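RNA-dependent RNA Polymerase (Bombyx mori cytoplasmic polyhedrosis virus, PDB 6TZ0) synthesises RNA on an RNA template, making plus strands during conservative transcription of the double-stranded viral genome and minus strands during its replication. Local coordinates at residues L430-K435 / P473-E478; R449-A454 / K979-T984; N419-S424 / L492-L497. One frame throughout, in Å; residues are numbered along the deposited sequence.

From the N terminus the chain first passes 419-424, at the end of helix 413-422, then 430-435, the start of helix 449-455, strand 474-477 and the turn into helix 494-499. Interaction 3 closes the outer loop, with 67 residues between its segments, and interaction 1 nests inside it, closing one of 37. Interaction 2 crosses both: 449-454 lies within these loops, but its partner 979-984 comes 524 residues later, in the C-terminal region. The three adjoin around helix 449-455, whose R449 touches L430 of interaction 1 and bonds to the 492-497 segment of interaction 3. I433 and M982 also pack together, so the C-terminal region meets interaction 1 as well.

Interaction 1: L430-K435 / P473-E478; sequences LTEIEK and PIKLVE
The methyl CG2 of T431 rests against V477, 3.8 Å from its CG1 and 4.2 Å from its CB, the two side chains meeting at a slant. Beside this pair, E432 and K475 cross at roughly a right angle: E432 OE2 lies 3.9 Å from K475 CE and 4.2 Å from K475 NZ, too far for a salt bridge, though the opposite charges may still attract weakly. The lysine reaches it by bending at its second and third torsions. K475 and V477 face the loop together because they stand two apart on one side of strand 474-477, which runs antiparallel to strand 489-491; L476, between them, turns the other way and packs on strand 620-624. The chain joining these two antiparallel strands carries R485, a UTP-binding residue, an arrangement consistent with motif F in the fingers of viral RNA polymerases. T431 has positive phi (71°), and its hydroxyl OG1 folds back to donate to L430 O at 2.6 Å, nearly at right angles to the C=O bond (101°) and tilted 32° from the carbonyl plane. Further out, E434 is backbone-bonded to S446 in the hairpin of strands 434-437 and 442-446, and L430 to N447 beyond its strands.

Interaction 2: R449-A454 / K979-T984; sequences RIVMQA and KSAMAT
S980 OG is held by two hydrogen bonds, to the backbone oxygen of K976 in the helix just ended and to S448 OG just before helix 449-455, while the methyl CG2 of V451 packs against it at 3.3 Å. The hydroxyl is placed there by a first torsion of 63°, which sets OG between the backbone N and the carbonyl carbon of S980. The other methyl of V451 serves the next residue: CG1, anti to the backbone N (chi1 172°), meets A981 CB at 4.1 Å. The valine thus straddles two successive residues, its branches divided between a hydroxyl with polar partners and an apolar methyl. S448 OG also receives a weak bond from V451 N, so one serine hydroxyl touches both sides of the contact. The loop is fastened further by S980 O to S446 OG and by backbone bonding of M982 to W445. Helix 449-455 is regular here, with Q453 N donating to R449 O at 2.9 Å. This is the packing of a post-helical loop against the first turn of another helix, and it joins the central polymerase domain to the C-terminal region, which probably forms the bracelet on one side of the core, as in other reovirus-type polymerases.

Interaction 3: N419-S424 / L492-L497; sequences NFLTTS and LDNDRL
The F420 ring receives L497 at its edge: CD2 of the leucine lies near the ring plane, 3.8 Å from CE2, with L497 CG 4.0 Å from the same carbon. P426 and A642 also touch F420, and the ring of F501 meets it with the planes inclined at about 55°. The contact is helix-to-helix packing inside the central polymerase domain, pairing the last turn of helix 413-422 with the weakly bonded start of helix 494-499. With CG anti to the backbone N (chi1 -179°), the F420 ring is carried out to the L497 methyl, and L497 CG takes the same disposition from the opposing helix. One residue along, L421 brings CD2 to 3.8 Å from N494 OD1 and, more loosely, to 4.5 Å from L497 CD2, its side chain crossing the amide obliquely. The amide oxygen it covers is not left without a polar partner: N494 OD1 accepts from R449 NH1, while NH2 of that guanidinium bonds to L492 O. The arginine therefore ties the chain just before the helix to N494, and R449 also packs on L421 and L497. D493 is the N-cap residue of this helix: its backbone O accepts from L497 N at 3.0 Å, and its side-chain OD1 takes a weak capping bond from R496 N, 3.4 Å long with an N-H...O angle of 156°.

Interaction 1: L430-K435 / P473-E478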
# COMPACT_ATOMS: atom_id res chain seq x y z
N LEU A 430 -9.91 -4.68 -2.80
CA LEU A 430 -10.76 -3.58 -3.23
C LEU A 430 -11.49 -2.90 -2.08
O LEU A 430 -12.42 -2.13 -2.33
CB LEU A 430 -11.79 -4.07 -4.26
CG LEU A 430 -11.28 -4.46 -5.64
CD1 LEU A 430 -12.40 -5.09 -6.45
CD2 LEU A 430 -10.76 -3.23 -6.35
N THR A 431 -11.13 -3.22 -0.83
CA THR A 431 -11.54 -2.63 0.45
C THR A 431 -12.98 -2.93 0.85
O THR A 431 -13.36 -2.69 2.00
CB THR A 431 -11.33 -1.10 0.50
OG1 THR A 431 -12.21 -0.45 -0.42
CG2 THR A 431 -9.89 -0.73 0.17
N GLU A 432 -13.77 -3.49 -0.07
CA GLU A 432 -15.17 -3.82 0.16
C GLU A 432 -15.63 -4.70 -0.99
O GLU A 432 -15.07 -4.67 -2.09
CB GLU A 432 -16.06 -2.57 0.25
CG GLU A 432 -16.13 -1.75 -1.02
CD GLU A 432 -16.93 -0.48 -0.84
OE1 GLU A 432 -17.40 -0.22 0.29
OE2 GLU A 432 -17.09 0.27 -1.82
N ILE A 433 -16.65 -5.49 -0.72
CA ILE A 433 -17.21 -6.39 -1.72
C ILE A 433 -18.14 -5.60 -2.62
O ILE A 433 -19.05 -4.92 -2.14
CB ILE A 433 -17.94 -7.56 -1.03
CG1 ILE A 433 -16.93 -8.35 -0.19
CG2 ILE A 433 -18.61 -8.44 -2.06
CD1 ILE A 433 -17.56 -9.25 0.83
N GLU A 434 -17.92 -5.69 -3.93
CA GLU A 434 -18.64 -4.88 -4.89
C GLU A 434 -19.42 -5.75 -5.87
O GLU A 434 -19.11 -6.93 -6.06
CB GLU A 434 -17.70 -3.96 -5.66
CG GLU A 434 -17.07 -2.87 -4.82
CD GLU A 434 -16.17 -1.96 -5.62
OE1 GLU A 434 -15.93 -2.26 -6.81
OE2 GLU A 434 -15.69 -0.95 -5.06
N LYS A 435 -20.42 -5.13 -6.48
CA LYS A 435 -21.26 -5.79 -7.47
C LYS A 435 -20.58 -5.76 -8.83
O LYS A 435 -19.96 -4.76 -9.20
CB LYS A 435 -22.62 -5.10 -7.52
CG LYS A 435 -23.64 -5.74 -8.42
CD LYS A 435 -24.98 -5.03 -8.25
CE LYS A 435 -24.93 -3.63 -8.85
NZ LYS A 435 -26.27 -2.97 -8.80
N PRO A 473 -14.83 7.54 -8.06
CA PRO A 473 -14.03 8.16 -6.99
C PRO A 473 -12.99 7.21 -6.43
O PRO A 473 -13.06 5.99 -6.58
CB PRO A 473 -15.09 8.49 -5.93
CG PRO A 473 -16.12 7.45 -6.12
CD PRO A 473 -16.17 7.17 -7.59
N ILE A 474 -12.00 7.80 -5.77
CA ILE A 474 -10.91 7.05 -5.14
C ILE A 474 -11.27 6.83 -3.68
O ILE A 474 -11.53 7.79 -2.94
CB ILE A 474 -9.57 7.80 -5.28
CG1 ILE A 474 -9.17 7.89 -6.75
CG2 ILE A 474 -8.50 7.10 -4.48
CD1 ILE A 474 -8.00 8.79 -7.00
N LYS A 475 -11.30 5.57 -3.26
CA LYS A 475 -11.80 5.22 -1.95
C LYS A 475 -10.74 5.46 -0.88
O LYS A 475 -9.54 5.54 -1.15
CB LYS A 475 -12.24 3.76 -1.91
CG LYS A 475 -13.31 3.43 -2.93
CD LYS A 475 -14.58 4.21 -2.68
CE LYS A 475 -15.30 3.69 -1.44
NZ LYS A 475 -16.59 4.39 -1.22
N LEU A 476 -11.21 5.59 0.36
CA LEU A 476 -10.35 5.84 1.51
C LEU A 476 -10.58 4.74 2.54
O LEU A 476 -11.73 4.37 2.83
CB LEU A 476 -10.66 7.21 2.11
CG LEU A 476 -9.75 7.85 3.16
CD1 LEU A 476 -9.80 9.35 2.99
CD2 LEU A 476 -10.18 7.51 4.58
N VAL A 477 -9.50 4.21 3.09
CA VAL A 477 -9.58 3.19 4.13
C VAL A 477 -8.47 3.46 5.15
O VAL A 477 -7.35 3.83 4.79
CB VAL A 477 -9.53 1.76 3.53
CG1 VAL A 477 -8.27 1.53 2.71
CG2 VAL A 477 -9.68 0.70 4.61
N GLU A 478 -8.80 3.34 6.43
CA GLU A 478 -7.91 3.79 7.48
C GLU A 478 -6.97 2.67 7.92
O GLU A 478 -7.02 1.54 7.42
CB GLU A 478 -8.73 4.38 8.62
CG GLU A 478 -9.82 3.47 9.15
CD GLU A 478 -9.31 2.59 10.26
OE1 GLU A 478 -8.25 2.94 10.81
OE2 GLU A 478 -9.94 1.56 10.57

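Interaction 2: R449-A454 / K979-T984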
# COMPACT_ATOMS: atom_id res chain seq x y z
N ARG A 449 -9.20 -8.36 -6.85
CA ARG A 449 -8.94 -7.70 -8.12
C ARG A 449 -8.91 -8.69 -9.28
O ARG A 449 -9.18 -8.31 -10.42
CB ARG A 449 -7.62 -6.94 -8.05
CG ARG A 449 -7.69 -5.75 -7.14
CD ARG A 449 -6.43 -4.93 -7.20
NE ARG A 449 -6.52 -3.77 -6.32
CZ ARG A 449 -7.04 -2.61 -6.67
NH1 ARG A 449 -7.53 -2.44 -7.89
NH2 ARG A 449 -7.08 -1.61 -5.81
N ILE A 450 -8.63 -9.96 -9.00
CA ILE A 450 -8.50 -10.91 -10.10
C ILE A 450 -9.88 -11.40 -10.58
O ILE A 450 -10.06 -11.65 -11.77
CB ILE A 450 -7.55 -12.06 -9.70
CG1 ILE A 450 -7.10 -12.84 -10.93
CG2 ILE A 450 -8.15 -12.97 -8.65
CD1 ILE A 450 -6.24 -12.02 -11.86
N VAL A 451 -10.88 -11.46 -9.70
CA VAL A 451 -12.23 -11.77 -10.16
C VAL A 451 -12.84 -10.57 -10.87
O VAL A 451 -13.54 -10.72 -11.88
CB VAL A 451 -13.09 -12.26 -8.97
CG1 VAL A 451 -14.55 -12.40 -9.34
CG2 VAL A 451 -12.58 -13.59 -8.50
N MET A 452 -12.54 -9.37 -10.38
CA MET A 452 -12.92 -8.13 -11.07
C MET A 452 -12.31 -8.05 -12.46
O MET A 452 -12.95 -7.58 -13.40
CB MET A 452 -12.51 -6.95 -10.20
CG MET A 452 -12.66 -5.55 -10.77
SD MET A 452 -14.30 -4.88 -11.06
CE MET A 452 -13.88 -3.50 -12.12
N GLN A 453 -11.07 -8.52 -12.61
CA GLN A 453 -10.44 -8.52 -13.92
C GLN A 453 -11.00 -9.62 -14.81
O GLN A 453 -11.10 -9.45 -16.03
CB GLN A 453 -8.92 -8.64 -13.75
CG GLN A 453 -8.13 -8.62 -15.04
CD GLN A 453 -8.27 -7.32 -15.79
OE1 GLN A 453 -8.20 -6.24 -15.20
NE2 GLN A 453 -8.49 -7.41 -17.09
N ALA A 454 -11.37 -10.76 -14.22
CA ALA A 454 -11.97 -11.84 -15.00
C ALA A 454 -13.38 -11.50 -15.46
O ALA A 454 -13.85 -12.04 -16.46
CB ALA A 454 -11.97 -13.12 -14.18
N LYS A 979 -12.51 -19.42 -4.95
CA LYS A 979 -12.44 -19.01 -3.55
C LYS A 979 -13.02 -17.62 -3.36
O LYS A 979 -13.87 -17.40 -2.48
CB LYS A 979 -11.00 -19.04 -3.03
CG LYS A 979 -10.37 -20.41 -2.99
CD LYS A 979 -11.08 -21.35 -2.05
CE LYS A 979 -10.35 -22.67 -1.99
NZ LYS A 979 -10.46 -23.41 -3.28
N SER A 980 -12.60 -16.66 -4.17
CA SER A 980 -12.89 -15.27 -3.84
C SER A 980 -14.14 -14.70 -4.51
O SER A 980 -14.26 -13.48 -4.59
CB SER A 980 -11.68 -14.40 -4.16
OG SER A 980 -11.39 -14.42 -5.54
N ALA A 981 -15.07 -15.53 -4.97
CA ALA A 981 -16.29 -15.02 -5.59
C ALA A 981 -17.53 -15.55 -4.90
O ALA A 981 -17.55 -16.67 -4.38
CB ALA A 981 -16.34 -15.37 -7.08
N MET A 982 -18.59 -14.74 -4.91
CA MET A 982 -19.86 -15.06 -4.29
C MET A 982 -21.00 -14.72 -5.24
O MET A 982 -20.87 -13.82 -6.08
CB MET A 982 -20.07 -14.29 -2.99
CG MET A 982 -19.12 -14.64 -1.88
SD MET A 982 -19.43 -13.55 -0.50
CE MET A 982 -18.77 -12.06 -1.21
N ALA A 983 -22.12 -15.41 -5.08
CA ALA A 983 -23.32 -15.09 -5.83
C ALA A 983 -24.28 -14.19 -5.07
O ALA A 983 -25.33 -13.84 -5.60
CB ALA A 983 -24.05 -16.37 -6.25
N THR A 984 -23.93 -13.80 -3.84
CA THR A 984 -24.74 -12.88 -3.06
C THR A 984 -23.81 -12.02 -2.22
O THR A 984 -22.60 -12.25 -2.15
CB THR A 984 -25.73 -13.63 -2.16
OG1 THR A 984 -26.56 -12.68 -1.48
CG2 THR A 984 -25.00 -14.49 -1.16

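Interaction 3: N419-S424 / L492-L497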
# COMPACT_ATOMS: atom_id res chain seq x y z
N ASN A 419 0.19 -10.93 -13.38
CA ASN A 419 0.96 -11.37 -12.22
C ASN A 419 0.91 -10.34 -11.10
O ASN A 419 1.00 -10.70 -9.92
CB ASN A 419 2.41 -11.63 -12.61
CG ASN A 419 2.55 -12.82 -13.53
OD1 ASN A 419 1.86 -13.82 -13.38
ND2 ASN A 419 3.46 -12.71 -14.49
N PHE A 420 0.77 -9.07 -11.45
CA PHE A 420 0.64 -8.02 -10.45
C PHE A 420 -0.71 -8.12 -9.74
O PHE A 420 -0.82 -7.77 -8.56
CB PHE A 420 0.81 -6.67 -11.14
CG PHE A 420 0.72 -5.50 -10.23
CD1 PHE A 420 1.78 -5.15 -9.41
CD2 PHE A 420 -0.41 -4.70 -10.24
CE1 PHE A 420 1.69 -4.05 -8.60
CE2 PHE A 420 -0.50 -3.61 -9.43
CZ PHE A 420 0.56 -3.28 -8.61
N LEU A 421 -1.74 -8.56 -10.46
CA LEU A 421 -3.04 -8.75 -9.82
C LEU A 421 -3.06 -10.01 -8.96
O LEU A 421 -3.59 -10.00 -7.85
CB LEU A 421 -4.15 -8.79 -10.86
CG LEU A 421 -4.40 -7.47 -11.56
CD1 LEU A 421 -5.45 -7.67 -12.61
CD2 LEU A 421 -4.82 -6.41 -10.58
N THR A 422 -2.48 -11.11 -9.46
CA THR A 422 -2.48 -12.35 -8.68
C THR A 422 -1.51 -12.27 -7.51
O THR A 422 -1.73 -12.91 -6.47
CB THR A 422 -2.12 -13.55 -9.56
OG1 THR A 422 -0.81 -13.37 -10.11
CG2 THR A 422 -3.13 -13.74 -10.67
N THR A 423 -0.44 -11.50 -7.65
CA THR A 423 0.61 -11.44 -6.64
C THR A 423 0.97 -9.99 -6.36
O THR A 423 1.38 -9.26 -7.27
CB THR A 423 1.86 -12.20 -7.10
OG1 THR A 423 1.55 -13.59 -7.26
CG2 THR A 423 2.98 -12.04 -6.09
N SER A 424 0.79 -9.58 -5.09
CA SER A 424 1.30 -8.31 -4.55
C SER A 424 0.70 -7.09 -5.24
O SER A 424 1.41 -6.24 -5.78
CB SER A 424 2.83 -8.28 -4.58
OG SER A 424 3.33 -7.05 -4.06
N LEU A 492 -8.17 2.19 -4.99
CA LEU A 492 -8.69 2.56 -6.29
C LEU A 492 -8.86 1.32 -7.15
O LEU A 492 -8.24 0.28 -6.90
CB LEU A 492 -7.78 3.61 -6.94
CG LEU A 492 -6.26 3.45 -6.77
CD1 LEU A 492 -5.63 2.54 -7.78
CD2 LEU A 492 -5.60 4.81 -6.80
N ASP A 493 -9.72 1.43 -8.15
CA ASP A 493 -10.14 0.29 -8.96
C ASP A 493 -9.02 -0.16 -9.88
O ASP A 493 -7.94 0.44 -9.94
CB ASP A 493 -11.41 0.64 -9.74
CG ASP A 493 -11.26 1.89 -10.59
OD1 ASP A 493 -10.23 2.58 -10.47
OD2 ASP A 493 -12.18 2.18 -11.38
N ASN A 494 -9.28 -1.24 -10.63
CA ASN A 494 -8.24 -1.85 -11.46
C ASN A 494 -7.77 -0.97 -12.60
O ASN A 494 -6.65 -1.17 -13.09
CB ASN A 494 -8.71 -3.18 -12.04
CG ASN A 494 -8.65 -4.30 -11.05
OD1 ASN A 494 -7.87 -4.25 -10.11
ND2 ASN A 494 -9.38 -5.36 -11.31
N ASP A 495 -8.56 -0.00 -13.03
CA ASP A 495 -8.16 0.77 -14.19
C ASP A 495 -7.35 2.01 -13.82
O ASP A 495 -6.40 2.35 -14.53
CB ASP A 495 -9.39 1.15 -14.99
CG ASP A 495 -10.18 -0.05 -15.43
OD1 ASP A 495 -9.56 -1.10 -15.70
OD2 ASP A 495 -11.42 0.04 -15.47
N ARG A 496 -7.69 2.68 -12.71
CA ARG A 496 -6.77 3.65 -12.15
C ARG A 496 -5.49 2.99 -11.66
O ARG A 496 -4.43 3.62 -11.69
CB ARG A 496 -7.41 4.42 -10.99
CG ARG A 496 -8.43 5.44 -11.38
CD ARG A 496 -8.88 6.15 -10.13
NE ARG A 496 -9.94 7.12 -10.35
CZ ARG A 496 -9.72 8.40 -10.64
NH1 ARG A 496 -8.48 8.85 -10.75
NH2 ARG A 496 -10.74 9.22 -10.81
N LEU A 497 -5.57 1.74 -11.21
CA LEU A 497 -4.36 1.00 -10.88
C LEU A 497 -3.59 0.66 -12.15
O LEU A 497 -2.36 0.57 -12.12
CB LEU A 497 -4.73 -0.26 -10.11
CG LEU A 497 -3.59 -1.04 -9.46
CD1 LEU A 497 -2.94 -0.20 -8.39
CD2 LEU A 497 -4.07 -2.35 -8.90